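Local coordinates for high-potential iron-sulfur protein isozyme 2 (Ectothiorhodospira shaposhnikovii, PDB 1HPI), which carries electrons in anaerobic electron transport of photosynthetic bacteria, using a high-potential [4Fe-4S] cluster, at residues L4-P9 with E15-A20; P26-G31 with N62-A67; L39-S44 with W48-V53; D8-A13 with S52-K57. One frame throughout, in Å; residues are numbered along the deposited sequence.

Contact 1: L4-P9 with E15-A20; sequences LSEDDP and EYRHDA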
loop_
_atom_site.group_PDB
_atom_site.type_symbol
_atom_site.label_atom_id
_atom_site.label_comp_id
_atom_site.label_asym_id
_atom_site.label_seq_id
_atom_site.Cartn_x
_atom_site.Cartn_y
_atom_site.Cartn_z
ATOM N N LEU A 4 3.506 1.924 8.641
ATOM C CA LEU A 4 3.505 0.464 8.624
ATOM C C LEU A 4 4.920 -0.028 8.306
ATOM O O LEU A 4 5.640 0.593 7.522
ATOM C CB LEU A 4 2.651 0.044 7.406
ATOM C CG LEU A 4 2.509 -1.461 7.167
ATOM C CD1 LEU A 4 1.823 -2.128 8.357
ATOM C CD2 LEU A 4 1.690 -1.678 5.899
ATOM N N SER A 5 5.336 -1.154 8.872
ATOM C CA SER A 5 6.648 -1.702 8.584
ATOM C C SER A 5 6.464 -2.888 7.632
ATOM O O SER A 5 5.488 -3.616 7.729
ATOM C CB SER A 5 7.335 -2.181 9.859
ATOM O OG SER A 5 8.426 -3.019 9.526
ATOM N N GLU A 6 7.378 -3.116 6.696
ATOM C CA GLU A 6 7.239 -4.240 5.786
ATOM C C GLU A 6 7.292 -5.578 6.497
ATOM O O GLU A 6 6.814 -6.579 5.974
ATOM C CB GLU A 6 8.305 -4.191 4.681
ATOM C CG GLU A 6 7.932 -3.225 3.551
ATOM C CD GLU A 6 8.999 -3.287 2.509
ATOM O OE1 GLU A 6 9.995 -3.970 2.651
ATOM O OE2 GLU A 6 8.759 -2.554 1.458
ATOM N N ASP A 7 7.875 -5.615 7.688
ATOM C CA ASP A 7 7.912 -6.889 8.372
ATOM C C ASP A 7 6.805 -7.019 9.376
ATOM O O ASP A 7 6.795 -7.974 10.142
ATOM C CB ASP A 7 9.188 -7.274 9.116
ATOM C CG ASP A 7 10.397 -6.646 8.542
ATOM O OD1 ASP A 7 10.706 -7.111 7.350
ATOM O OD2 ASP A 7 10.976 -5.743 9.103
ATOM N N ASP A 8 5.887 -6.074 9.399
ATOM C CA ASP A 8 4.834 -6.260 10.354
ATOM C C ASP A 8 4.045 -7.444 9.808
ATOM O O ASP A 8 3.867 -7.575 8.603
ATOM C CB ASP A 8 3.925 -5.038 10.365
ATOM C CG ASP A 8 2.973 -4.961 11.528
ATOM O OD1 ASP A 8 1.852 -5.608 11.319
ATOM O OD2 ASP A 8 3.225 -4.357 12.556
ATOM N N PRO A 9 3.563 -8.315 10.671
ATOM C CA PRO A 9 2.808 -9.457 10.211
ATOM C C PRO A 9 1.621 -9.085 9.320
ATOM O O PRO A 9 1.345 -9.795 8.355
ATOM C CB PRO A 9 2.412 -10.249 11.454
ATOM C CG PRO A 9 3.173 -9.641 12.622
ATOM C CD PRO A 9 3.729 -8.313 12.146
ATOM N N GLU A 15 1.448 -9.046 1.497
ATOM C CA GLU A 15 2.629 -8.896 0.655
ATOM C C GLU A 15 2.916 -7.452 0.318
ATOM O O GLU A 15 3.284 -7.085 -0.793
ATOM C CB GLU A 15 2.503 -9.782 -0.588
ATOM C CG GLU A 15 2.430 -11.221 -0.057
ATOM C CD GLU A 15 2.674 -12.231 -1.117
ATOM O OE1 GLU A 15 3.893 -12.169 -1.603
ATOM O OE2 GLU A 15 1.812 -13.007 -1.482
ATOM N N TYR A 16 2.735 -6.627 1.324
ATOM C CA TYR A 16 2.950 -5.209 1.153
ATOM C C TYR A 16 4.408 -4.796 0.987
ATOM O O TYR A 16 5.294 -5.334 1.634
ATOM C CB TYR A 16 2.350 -4.463 2.365
ATOM C CG TYR A 16 2.789 -3.011 2.464
ATOM C CD1 TYR A 16 2.052 -2.025 1.809
ATOM C CD2 TYR A 16 3.916 -2.629 3.194
ATOM C CE1 TYR A 16 2.429 -0.685 1.877
ATOM C CE2 TYR A 16 4.311 -1.294 3.281
ATOM C CZ TYR A 16 3.561 -0.325 2.609
ATOM O OH TYR A 16 3.928 0.997 2.668
ATOM N N ARG A 17 4.653 -3.814 0.124
ATOM C CA ARG A 17 5.985 -3.270 -0.117
ATOM C C ARG A 17 5.874 -1.748 -0.143
ATOM O O ARG A 17 4.912 -1.219 -0.687
ATOM C CB ARG A 17 6.601 -3.627 -1.457
ATOM C CG ARG A 17 6.866 -5.107 -1.616
ATOM C CD ARG A 17 7.840 -5.684 -0.600
ATOM N NE ARG A 17 7.743 -7.138 -0.646
ATOM C CZ ARG A 17 7.066 -7.853 0.249
ATOM N NH1 ARG A 17 6.439 -7.282 1.269
ATOM N NH2 ARG A 17 7.013 -9.176 0.136
ATOM N N HIS A 18 6.844 -1.033 0.421
ATOM C CA HIS A 18 6.792 0.424 0.395
ATOM C C HIS A 18 7.041 0.964 -1.019
ATOM O O HIS A 18 6.640 2.085 -1.349
ATOM C CB HIS A 18 7.922 1.008 1.250
ATOM C CG HIS A 18 7.798 0.793 2.714
ATOM N ND1 HIS A 18 6.606 1.002 3.382
ATOM C CD2 HIS A 18 8.736 0.395 3.614
ATOM C CE1 HIS A 18 6.851 0.733 4.665
ATOM N NE2 HIS A 18 8.113 0.364 4.838
ATOM N N ASP A 19 7.732 0.173 -1.860
ATOM C CA ASP A 19 8.063 0.542 -3.243
ATOM C C ASP A 19 7.555 -0.556 -4.174
ATOM O O ASP A 19 8.081 -1.670 -4.205
ATOM C CB ASP A 19 9.597 0.689 -3.387
ATOM C CG ASP A 19 10.143 1.092 -4.737
ATOM O OD1 ASP A 19 9.251 1.283 -5.676
ATOM O OD2 ASP A 19 11.330 1.253 -4.927
ATOM N N ALA A 20 6.509 -0.223 -4.918
ATOM C CA ALA A 20 5.860 -1.132 -5.850
ATOM C C ALA A 20 6.810 -1.692 -6.874
ATOM O O ALA A 20 6.665 -2.819 -7.328
ATOM C CB ALA A 20 4.727 -0.416 -6.559
HETATM O O HOH W 1 9.885 -1.744 -0.768
HETATM O O HOH W 2 5.662 -7.244 3.569
#
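Leu4 CD2 sits over the centre of one face of the Tyr16 ring. This methyl lies 3.7 Å from the centroid of the Tyr16 ring, a CH-pi contact. CG of Leu4 is anti to its own N (chi1 180°), and this brings the CD2 branch over the tyrosine. One face of the His18 ring is also covered, but off centre. CG of Glu6 lies over it, nearer the rim than the middle, 3.9 Å from the centroid of the His18 ring. At the edge of the imidazole, in its plane, the carbonyl O of Leu4 comes 3.1 Å from CE1 of His18. The two rings also meet: Tyr16 OH and His18 ND1 are hydrogen-bonded at 2.8 Å, and Tyr16 OH has a second partner in the backbone N of Ser60.

The two loops flank helix 9-13. Residues 4-9 lead into it through a type I turn from Ser5 to Asp8, and Glu15 is the C-prime residue of the Schellman motif that ends it. Tyr16 belongs to the pocket of the [4Fe-4S] cluster, and Leu4 packs on one face of its ring.

The polar link is made by Glu6. Its chain runs extended beyond CG and lays the carboxylate near the histidine ring, with the planes 23° apart. OE2 of Glu6 accepts from N of His18 at 2.7 Å through its anti lone pair, in a nearly straight bond (168°). A water donates to the same OE2 and accepts from Asp19 N. Another water donates to both Glu6 O and Tyr16 O, 2.7 Å from each.

Contact 2: P26-G31 with N62-A67; sequences PAYEEG and NGWCTA. With SF4 (iron/sulfur cluster), chain B.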
loop_
_atom_site.group_PDB
_atom_site.type_symbol
_atom_site.label_atom_id
_atom_site.label_comp_id
_atom_site.label_asym_id
_atom_site.label_seq_id
_atom_site.Cartn_x
_atom_site.Cartn_y
_atom_site.Cartn_z
ATOM N N PRO A 26 2.147 -12.312 -9.223
ATOM C CA PRO A 26 1.322 -12.536 -10.399
ATOM C C PRO A 26 0.189 -11.560 -10.636
ATOM O O PRO A 26 -0.176 -11.296 -11.776
ATOM C CB PRO A 26 0.824 -13.988 -10.310
ATOM C CG PRO A 26 1.697 -14.648 -9.254
ATOM C CD PRO A 26 2.190 -13.518 -8.358
ATOM N N ALA A 27 -0.384 -11.034 -9.566
ATOM C CA ALA A 27 -1.485 -10.096 -9.713
ATOM C C ALA A 27 -1.055 -8.658 -9.974
ATOM O O ALA A 27 -1.843 -7.843 -10.433
ATOM C CB ALA A 27 -2.311 -10.084 -8.432
ATOM N N TYR A 28 0.191 -8.340 -9.667
ATOM C CA TYR A 28 0.687 -6.996 -9.850
ATOM C C TYR A 28 0.841 -6.561 -11.300
ATOM O O TYR A 28 1.234 -7.338 -12.151
ATOM C CB TYR A 28 2.020 -6.815 -9.084
ATOM C CG TYR A 28 2.721 -5.503 -9.389
ATOM C CD1 TYR A 28 2.364 -4.337 -8.706
ATOM C CD2 TYR A 28 3.738 -5.412 -10.343
ATOM C CE1 TYR A 28 2.988 -3.116 -8.970
ATOM C CE2 TYR A 28 4.376 -4.201 -10.616
ATOM C CZ TYR A 28 4.004 -3.044 -9.927
ATOM O OH TYR A 28 4.642 -1.851 -10.200
ATOM N N GLU A 29 0.526 -5.303 -11.577
ATOM C CA GLU A 29 0.686 -4.742 -12.903
ATOM C C GLU A 29 1.366 -3.414 -12.700
ATOM O O GLU A 29 1.037 -2.651 -11.789
ATOM C CB GLU A 29 -0.550 -4.561 -13.776
ATOM C CG GLU A 29 -1.320 -5.869 -13.909
ATOM C CD GLU A 29 -2.670 -5.580 -14.476
ATOM O OE1 GLU A 29 -2.653 -4.585 -15.327
ATOM O OE2 GLU A 29 -3.663 -6.239 -14.217
ATOM N N GLU A 30 2.336 -3.149 -13.548
ATOM C CA GLU A 30 3.062 -1.903 -13.428
ATOM C C GLU A 30 2.145 -0.701 -13.517
ATOM O O GLU A 30 1.302 -0.598 -14.401
ATOM C CB GLU A 30 4.276 -1.855 -14.369
ATOM C CG GLU A 30 5.397 -2.726 -13.773
ATOM C CD GLU A 30 6.602 -2.890 -14.648
ATOM O OE1 GLU A 30 6.684 -1.975 -15.581
ATOM O OE2 GLU A 30 7.408 -3.788 -14.502
ATOM N N GLY A 31 2.316 0.209 -12.571
ATOM C CA GLY A 31 1.504 1.407 -12.516
ATOM C C GLY A 31 0.574 1.390 -11.306
ATOM O O GLY A 31 0.035 2.417 -10.907
ATOM N N ASN A 62 3.857 5.211 -2.671
ATOM C CA ASN A 62 4.446 4.500 -3.795
ATOM C C ASN A 62 4.459 2.994 -3.611
ATOM O O ASN A 62 5.096 2.296 -4.400
ATOM C CB ASN A 62 5.921 4.881 -3.991
ATOM C CG ASN A 62 6.111 6.369 -4.034
ATOM O OD1 ASN A 62 6.783 6.946 -3.170
ATOM N ND2 ASN A 62 5.502 6.995 -5.036
ATOM N N GLY A 63 3.776 2.502 -2.580
ATOM C CA GLY A 63 3.728 1.074 -2.280
ATOM C C GLY A 63 2.658 0.264 -3.009
ATOM O O GLY A 63 2.042 0.720 -3.972
ATOM N N TRP A 64 2.450 -0.960 -2.524
ATOM C CA TRP A 64 1.477 -1.865 -3.111
ATOM C C TRP A 64 1.254 -3.062 -2.203
ATOM O O TRP A 64 2.135 -3.411 -1.435
ATOM C CB TRP A 64 2.058 -2.414 -4.445
ATOM C CG TRP A 64 1.114 -3.283 -5.224
ATOM C CD1 TRP A 64 0.238 -2.862 -6.163
ATOM C CD2 TRP A 64 0.964 -4.707 -5.148
ATOM N NE1 TRP A 64 -0.464 -3.924 -6.672
ATOM C CE2 TRP A 64 -0.034 -5.075 -6.072
ATOM C CE3 TRP A 64 1.574 -5.698 -4.389
ATOM C CZ2 TRP A 64 -0.424 -6.408 -6.245
ATOM C CZ3 TRP A 64 1.188 -7.008 -4.559
ATOM C CH2 TRP A 64 0.201 -7.363 -5.476
ATOM N N CYS A 65 0.098 -3.699 -2.305
ATOM C CA CYS A 65 -0.223 -4.884 -1.535
ATOM C C CYS A 65 -1.269 -5.611 -2.362
ATOM O O CYS A 65 -1.831 -5.037 -3.305
ATOM C CB CYS A 65 -0.664 -4.672 -0.067
ATOM S SG CYS A 65 -2.413 -4.239 0.115
ATOM N N THR A 66 -1.529 -6.864 -2.016
ATOM C CA THR A 66 -2.500 -7.686 -2.736
ATOM C C THR A 66 -3.933 -7.167 -2.728
ATOM O O THR A 66 -4.755 -7.577 -3.557
ATOM C CB THR A 66 -2.435 -9.173 -2.324
ATOM O OG1 THR A 66 -2.785 -9.303 -0.954
ATOM C CG2 THR A 66 -1.055 -9.765 -2.579
ATOM N N ALA A 67 -4.243 -6.267 -1.794
ATOM C CA ALA A 67 -5.575 -5.708 -1.723
ATOM C C ALA A 67 -5.729 -4.524 -2.679
ATOM O O ALA A 67 -6.759 -3.853 -2.689
ATOM C CB ALA A 67 -5.983 -5.339 -0.305
HETATM FE FE1 SF4 B . -1.707 0.392 -0.667
HETATM FE FE2 SF4 B . -4.236 -0.181 -1.549
HETATM FE FE3 SF4 B . -3.677 -0.030 1.128
HETATM FE FE4 SF4 B . -2.659 -2.082 -0.351
HETATM S S1 SF4 B . -4.836 -1.633 0.006
HETATM S S2 SF4 B . -1.548 -0.852 1.171
HETATM S S3 SF4 B . -2.321 -1.075 -2.300
HETATM S S4 SF4 B . -3.509 1.643 -0.383
#
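The cluster-binding loop of residues 62-67 carries Cys65, one of the four cysteines that hold the [4Fe-4S] cluster. Trp64, next to Cys65 in that loop, is met by Tyr28 of residues 26-31, and the link between them is an aromatic pair. Tyr28 turns its ring edge to the indole face of Trp64 in a T-shaped (edge-to-face) stack. The planes stand at 90°, and the centroids of the Tyr28 ring and the five-membered ring of Trp64 are 4.8 Å apart. CD1 of Tyr28 leads the edge, 3.5 Å from NE1 of Trp64. Behind it, CB of Tyr28 lies over the six-membered ring, 4.1 Å from the centroid of that ring of Trp64, in a CH-pi contact. One tyrosine therefore spans both rings of the indole.

CG of Trp64 is anti to the backbone N (chi1 -175°), and this turns the indole toward residues 26-31. The opposite face of the indole is met by the backbone N of Thr66, offset toward the rim. NE1 of Trp64 is hydrogen-bonded to Gln32 OE1, which fixes the indole edge. The rings of Trp68 and His25 also meet the indole, so Tyr28 is part of a larger aromatic group.

On the cluster side, SG of Cys65 binds iron FE4 at 2.2 Å. The same sulfur accepts from N of Ala67 at 3.3 Å, a bond that may lower the electron density on the thiolate. CB of Ala67 lies 3.9 Å from cluster sulfur S1. An aromatic shell around a buried cubane, with a backbone N-H given to a cysteine sulfur, is characteristic of the HiPIP cluster site.

Contact 3: L39-S44 with W48-V53; sequences LYTDAS and WGPCSV. With SF4 (iron/sulfur cluster), chain B.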
loop_
_atom_site.group_PDB
_atom_site.type_symbol
_atom_site.label_atom_id
_atom_site.label_comp_id
_atom_site.label_asym_id
_atom_site.label_seq_id
_atom_site.Cartn_x
_atom_site.Cartn_y
_atom_site.Cartn_z
ATOM N N LEU A 39 -8.457 2.061 -1.585
ATOM C CA LEU A 39 -8.353 1.981 -0.123
ATOM C C LEU A 39 -7.451 3.020 0.544
ATOM O O LEU A 39 -7.375 3.106 1.772
ATOM C CB LEU A 39 -8.088 0.546 0.380
ATOM C CG LEU A 39 -8.965 -0.506 -0.309
ATOM C CD1 LEU A 39 -8.675 -1.894 0.247
ATOM C CD2 LEU A 39 -10.442 -0.184 -0.146
ATOM N N TYR A 40 -6.763 3.798 -0.297
ATOM C CA TYR A 40 -5.857 4.864 0.128
ATOM C C TYR A 40 -6.777 6.060 0.217
ATOM O O TYR A 40 -7.131 6.702 -0.773
ATOM C CB TYR A 40 -4.730 5.068 -0.897
ATOM C CG TYR A 40 -3.543 5.898 -0.464
ATOM C CD1 TYR A 40 -2.596 5.449 0.462
ATOM C CD2 TYR A 40 -3.358 7.159 -1.032
ATOM C CE1 TYR A 40 -1.498 6.234 0.820
ATOM C CE2 TYR A 40 -2.266 7.956 -0.685
ATOM C CZ TYR A 40 -1.330 7.495 0.242
ATOM O OH TYR A 40 -0.245 8.261 0.595
ATOM N N THR A 41 -7.184 6.295 1.453
ATOM C CA THR A 41 -8.118 7.340 1.774
ATOM C C THR A 41 -7.869 8.777 1.423
ATOM O O THR A 41 -8.797 9.487 1.072
ATOM C CB THR A 41 -8.959 7.096 3.026
ATOM O OG1 THR A 41 -8.098 7.191 4.132
ATOM C CG2 THR A 41 -9.577 5.705 2.963
ATOM N N ASP A 42 -6.642 9.217 1.522
ATOM C CA ASP A 42 -6.378 10.593 1.186
ATOM C C ASP A 42 -5.639 10.600 -0.123
ATOM O O ASP A 42 -4.429 10.399 -0.134
ATOM C CB ASP A 42 -5.493 11.189 2.273
ATOM C CG ASP A 42 -5.349 12.671 2.118
ATOM O OD1 ASP A 42 -5.806 13.137 0.985
ATOM O OD2 ASP A 42 -4.846 13.362 2.974
ATOM N N ALA A 43 -6.383 10.840 -1.197
ATOM C CA ALA A 43 -5.797 10.844 -2.515
ATOM C C ALA A 43 -4.726 11.883 -2.696
ATOM O O ALA A 43 -3.940 11.838 -3.638
ATOM C CB ALA A 43 -6.847 10.926 -3.608
ATOM N N SER A 44 -4.710 12.826 -1.785
ATOM C CA SER A 44 -3.730 13.858 -1.933
ATOM C C SER A 44 -2.499 13.627 -1.077
ATOM O O SER A 44 -1.577 14.430 -1.109
ATOM C CB SER A 44 -4.345 15.231 -1.774
ATOM O OG SER A 44 -4.603 15.444 -0.403
ATOM N N TRP A 48 2.997 9.535 2.637
ATOM C CA TRP A 48 2.516 8.499 3.539
ATOM C C TRP A 48 1.077 8.813 3.860
ATOM O O TRP A 48 0.746 9.957 4.140
ATOM C CB TRP A 48 3.323 8.388 4.842
ATOM C CG TRP A 48 4.722 7.972 4.547
ATOM C CD1 TRP A 48 5.740 8.797 4.194
ATOM C CD2 TRP A 48 5.248 6.643 4.547
ATOM N NE1 TRP A 48 6.884 8.073 3.988
ATOM C CE2 TRP A 48 6.615 6.748 4.194
ATOM C CE3 TRP A 48 4.700 5.389 4.820
ATOM C CZ2 TRP A 48 7.427 5.618 4.099
ATOM C CZ3 TRP A 48 5.508 4.276 4.737
ATOM C CH2 TRP A 48 6.856 4.393 4.380
ATOM N N GLY A 49 0.209 7.822 3.808
ATOM C CA GLY A 49 -1.176 8.114 4.094
ATOM C C GLY A 49 -1.894 6.894 4.621
ATOM O O GLY A 49 -1.402 5.772 4.595
ATOM N N PRO A 50 -3.094 7.133 5.109
ATOM C CA PRO A 50 -3.886 6.051 5.648
ATOM C C PRO A 50 -4.427 5.118 4.572
ATOM O O PRO A 50 -4.606 5.472 3.401
ATOM C CB PRO A 50 -5.048 6.730 6.389
ATOM C CG PRO A 50 -5.032 8.202 6.004
ATOM C CD PRO A 50 -3.674 8.473 5.384
ATOM N N CYS A 51 -4.696 3.905 5.018
ATOM C CA CYS A 51 -5.236 2.835 4.188
ATOM C C CYS A 51 -6.321 2.076 4.970
ATOM O O CYS A 51 -6.071 1.620 6.083
ATOM C CB CYS A 51 -4.113 1.875 3.742
ATOM S SG CYS A 51 -4.796 0.377 2.994
ATOM N N SER A 52 -7.523 1.923 4.417
ATOM C CA SER A 52 -8.627 1.236 5.091
ATOM C C SER A 52 -8.324 -0.165 5.569
ATOM O O SER A 52 -8.852 -0.625 6.575
ATOM C CB SER A 52 -9.814 1.144 4.159
ATOM O OG SER A 52 -10.097 2.473 3.789
ATOM N N VAL A 53 -7.474 -0.853 4.832
ATOM C CA VAL A 53 -7.152 -2.199 5.224
ATOM C C VAL A 53 -6.073 -2.310 6.293
ATOM O O VAL A 53 -5.828 -3.407 6.785
ATOM C CB VAL A 53 -7.072 -3.147 4.018
ATOM C CG1 VAL A 53 -5.741 -3.055 3.289
ATOM C CG2 VAL A 53 -7.362 -4.591 4.411
HETATM FE FE1 SF4 B . -1.707 0.392 -0.667
HETATM FE FE2 SF4 B . -4.236 -0.181 -1.549
HETATM FE FE3 SF4 B . -3.677 -0.030 1.128
HETATM FE FE4 SF4 B . -2.659 -2.082 -0.351
HETATM S S1 SF4 B . -4.836 -1.633 0.006
HETATM S S2 SF4 B . -1.548 -0.852 1.171
HETATM S S3 SF4 B . -2.321 -1.075 -2.300
HETATM S S4 SF4 B . -3.509 1.643 -0.383
HETATM O O HOH W 3 -4.328 7.959 2.181
#
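Tyr40 and Leu39 meet the chain around Cys51 at the [4Fe-4S] site of this HiPIP fold, where segment 48-53 brings in one of the four cysteine ligands. SG of Cys51 binds iron FE3 at 2.2 Å.

Backbone hydrogen bonds join the segments. Ser52 N donates to Leu39 O at 2.9 Å, in the carbonyl plane. The same carbonyl is touched by the CA of Cys51. Thr41 N to Pro50 O is a weak bond. A water adds a bridge, accepting from Asp42 N and donating to Pro50 O, and it lies over the centre of one Tyr40 ring face.

Side-chain packing is mixed. Leu39 CD1 approaches CB of Val53, and the leucine also reaches cluster sulfur S1. Thr41 crosses Pro50 at about a right angle, its OG1 beside CG of the proline. CG of Tyr40 is anti to the backbone N (chi1 -166°), which sends the phenol along Gly49. The lack of a side chain there lets the hydroxyl pass; that hydroxyl is hydrogen-bonded to Ala45 O.

At the near end of the same side chain, CB of Tyr40 lies 3.7 Å from cluster sulfur S4.

Contact 4: D8-A13 with S52-K57; sequences DPAAQA and SVFPGK. With SF4 (iron/sulfur cluster), chain B.
Phe54 meets the first turn of helix 9-13 with the edge of its ring. The apolar contact is small and buried. CE1 of Phe54 comes 3.8 Å from CB of Ala10 and 3.5 Å from the carbonyl O of Ala10. That oxygen, like the N of Ala11, lies near the ring plane, so the helix backbone faces the rim of the phenyl. CG of Phe54 is anti to its own carbonyl carbon (chi1 -77°), a placement that carries the ring between helix and cluster. Leu4 and Leu14 also touch this ring.

Hydrogen bonds shape each segment from within. Asp8 is the N-cap of the helix: its OD1 accepts from N of Ala10 at 3.0 Å, on the anti side and 18° out of the carboxylate plane. In the other segment, Lys57 N bonds to Phe54 O at 3.1 Å and closes a type II turn, with Gly56 at positive phi.

The charges are more distant. OD2 of Asp8 and NZ of Lys57 are 4.6 Å apart, beyond a salt bridge, and the attraction is probably modest. Lys57 NZ also has a long, weak ion pair with Glu2.

Toward the cluster, CE2 of Phe54 lies 3.8 Å from sulfur S2, which is also near the ring plane, and CG1 of Val53 lies 3.7 Å from sulfur S1. Apolar side chains lining the sulfurs of a cubane are characteristic of the HiPIP cluster pocket.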
loop_
_atom_site.group_PDB
_atom_site.type_symbol
_atom_site.label_atom_id
_atom_site.label_comp_id
_atom_site.label_asym_id
_atom_site.label_seq_id
_atom_site.Cartn_x
_atom_site.Cartn_y
_atom_site.Cartn_z
ATOM N N ASP A 8 5.887 -6.074 9.399
ATOM C CA ASP A 8 4.834 -6.260 10.354
ATOM C C ASP A 8 4.045 -7.444 9.808
ATOM O O ASP A 8 3.867 -7.575 8.603
ATOM C CB ASP A 8 3.925 -5.038 10.365
ATOM C CG ASP A 8 2.973 -4.961 11.528
ATOM O OD1 ASP A 8 1.852 -5.608 11.319
ATOM O OD2 ASP A 8 3.225 -4.357 12.556
ATOM N N PRO A 9 3.563 -8.315 10.671
ATOM C CA PRO A 9 2.808 -9.457 10.211
ATOM C C PRO A 9 1.621 -9.085 9.320
ATOM O O PRO A 9 1.345 -9.795 8.355
ATOM C CB PRO A 9 2.412 -10.249 11.454
ATOM C CG PRO A 9 3.173 -9.641 12.622
ATOM C CD PRO A 9 3.729 -8.313 12.146
ATOM N N ALA A 10 0.938 -7.974 9.627
ATOM C CA ALA A 10 -0.193 -7.525 8.831
ATOM C C ALA A 10 0.261 -7.216 7.407
ATOM O O ALA A 10 -0.427 -7.499 6.419
ATOM C CB ALA A 10 -0.833 -6.301 9.466
ATOM N N ALA A 11 1.447 -6.610 7.312
ATOM C CA ALA A 11 2.024 -6.245 6.024
ATOM C C ALA A 11 2.331 -7.481 5.207
ATOM O O ALA A 11 2.018 -7.581 4.026
ATOM C CB ALA A 11 3.307 -5.443 6.208
ATOM N N GLN A 12 2.968 -8.423 5.877
ATOM C CA GLN A 12 3.345 -9.664 5.231
ATOM C C GLN A 12 2.159 -10.408 4.680
ATOM O O GLN A 12 2.240 -10.956 3.592
ATOM C CB GLN A 12 4.145 -10.533 6.203
ATOM C CG GLN A 12 5.495 -9.835 6.478
ATOM C CD GLN A 12 6.368 -10.547 7.486
ATOM O OE1 GLN A 12 7.573 -10.732 7.263
ATOM N NE2 GLN A 12 5.770 -10.929 8.609
ATOM N N ALA A 13 1.066 -10.413 5.439
ATOM C CA ALA A 13 -0.139 -11.100 5.017
ATOM C C ALA A 13 -0.652 -10.617 3.672
ATOM O O ALA A 13 -1.241 -11.382 2.913
ATOM C CB ALA A 13 -1.231 -10.991 6.067
ATOM N N SER A 52 -7.523 1.923 4.417
ATOM C CA SER A 52 -8.627 1.236 5.091
ATOM C C SER A 52 -8.324 -0.165 5.569
ATOM O O SER A 52 -8.852 -0.625 6.575
ATOM C CB SER A 52 -9.814 1.144 4.159
ATOM O OG SER A 52 -10.097 2.473 3.789
ATOM N N VAL A 53 -7.474 -0.853 4.832
ATOM C CA VAL A 53 -7.152 -2.199 5.224
ATOM C C VAL A 53 -6.073 -2.310 6.293
ATOM O O VAL A 53 -5.828 -3.407 6.785
ATOM C CB VAL A 53 -7.072 -3.147 4.018
ATOM C CG1 VAL A 53 -5.741 -3.055 3.289
ATOM C CG2 VAL A 53 -7.362 -4.591 4.411
ATOM N N PHE A 54 -5.446 -1.185 6.677
ATOM C CA PHE A 54 -4.406 -1.169 7.700
ATOM C C PHE A 54 -4.723 -0.101 8.727
ATOM O O PHE A 54 -4.079 0.940 8.798
ATOM C CB PHE A 54 -3.058 -0.804 7.046
ATOM C CG PHE A 54 -2.435 -1.951 6.291
ATOM C CD1 PHE A 54 -1.899 -3.012 7.021
ATOM C CD2 PHE A 54 -2.366 -2.000 4.897
ATOM C CE1 PHE A 54 -1.299 -4.103 6.393
ATOM C CE2 PHE A 54 -1.765 -3.082 4.252
ATOM C CZ PHE A 54 -1.236 -4.136 4.999
ATOM N N PRO A 55 -5.742 -0.334 9.533
ATOM C CA PRO A 55 -6.134 0.630 10.542
ATOM C C PRO A 55 -4.993 1.024 11.470
ATOM O O PRO A 55 -4.222 0.180 11.926
ATOM C CB PRO A 55 -7.245 -0.038 11.356
ATOM C CG PRO A 55 -7.629 -1.303 10.614
ATOM C CD PRO A 55 -6.539 -1.578 9.588
ATOM N N GLY A 56 -4.904 2.325 11.750
ATOM C CA GLY A 56 -3.880 2.852 12.639
ATOM C C GLY A 56 -2.506 3.001 12.020
ATOM O O GLY A 56 -1.543 3.326 12.709
ATOM N N LYS A 57 -2.410 2.765 10.717
ATOM C CA LYS A 57 -1.126 2.873 10.058
ATOM C C LYS A 57 -1.117 3.781 8.852
ATOM O O LYS A 57 -2.161 4.053 8.270
ATOM C CB LYS A 57 -0.882 1.603 9.274
ATOM C CG LYS A 57 -0.629 0.404 10.136
ATOM C CD LYS A 57 0.269 0.740 11.289
ATOM C CE LYS A 57 0.696 -0.533 11.976
ATOM N NZ LYS A 57 1.282 -0.288 13.296
HETATM FE FE1 SF4 B . -1.707 0.392 -0.667
HETATM FE FE2 SF4 B . -4.236 -0.181 -1.549
HETATM FE FE3 SF4 B . -3.677 -0.030 1.128
HETATM FE FE4 SF4 B . -2.659 -2.082 -0.351
HETATM S S1 SF4 B . -4.836 -1.633 0.006
HETATM S S2 SF4 B . -1.548 -0.852 1.171
HETATM S S3 SF4 B . -2.321 -1.075 -2.300
HETATM S S4 SF4 B . -3.509 1.643 -0.383
#

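How the contacts relate
From the N terminus, contact 1 closes the first loop, bringing the chain on both sides of helix 9-13 together. Contact 4 starts from the same stretch, sharing Asp8 and Pro9, but reaches forward to residues 52-57 and ties the helix to the turn before strand 57-60. Contact 2 opens after contact 1 has closed and joins 26-31 to 62-67; its segments alternate with those of contact 4, so these two cross. Contact 3 is a short closure nested inside the loop of contact 2, and it ends on Ser52 and Val53, shared with contact 4. Contact 3 brings both its segments to the cluster; contacts 2 and 4 bring one each, 62-67 and 52-57, and contact 1 also touches it, through Tyr16.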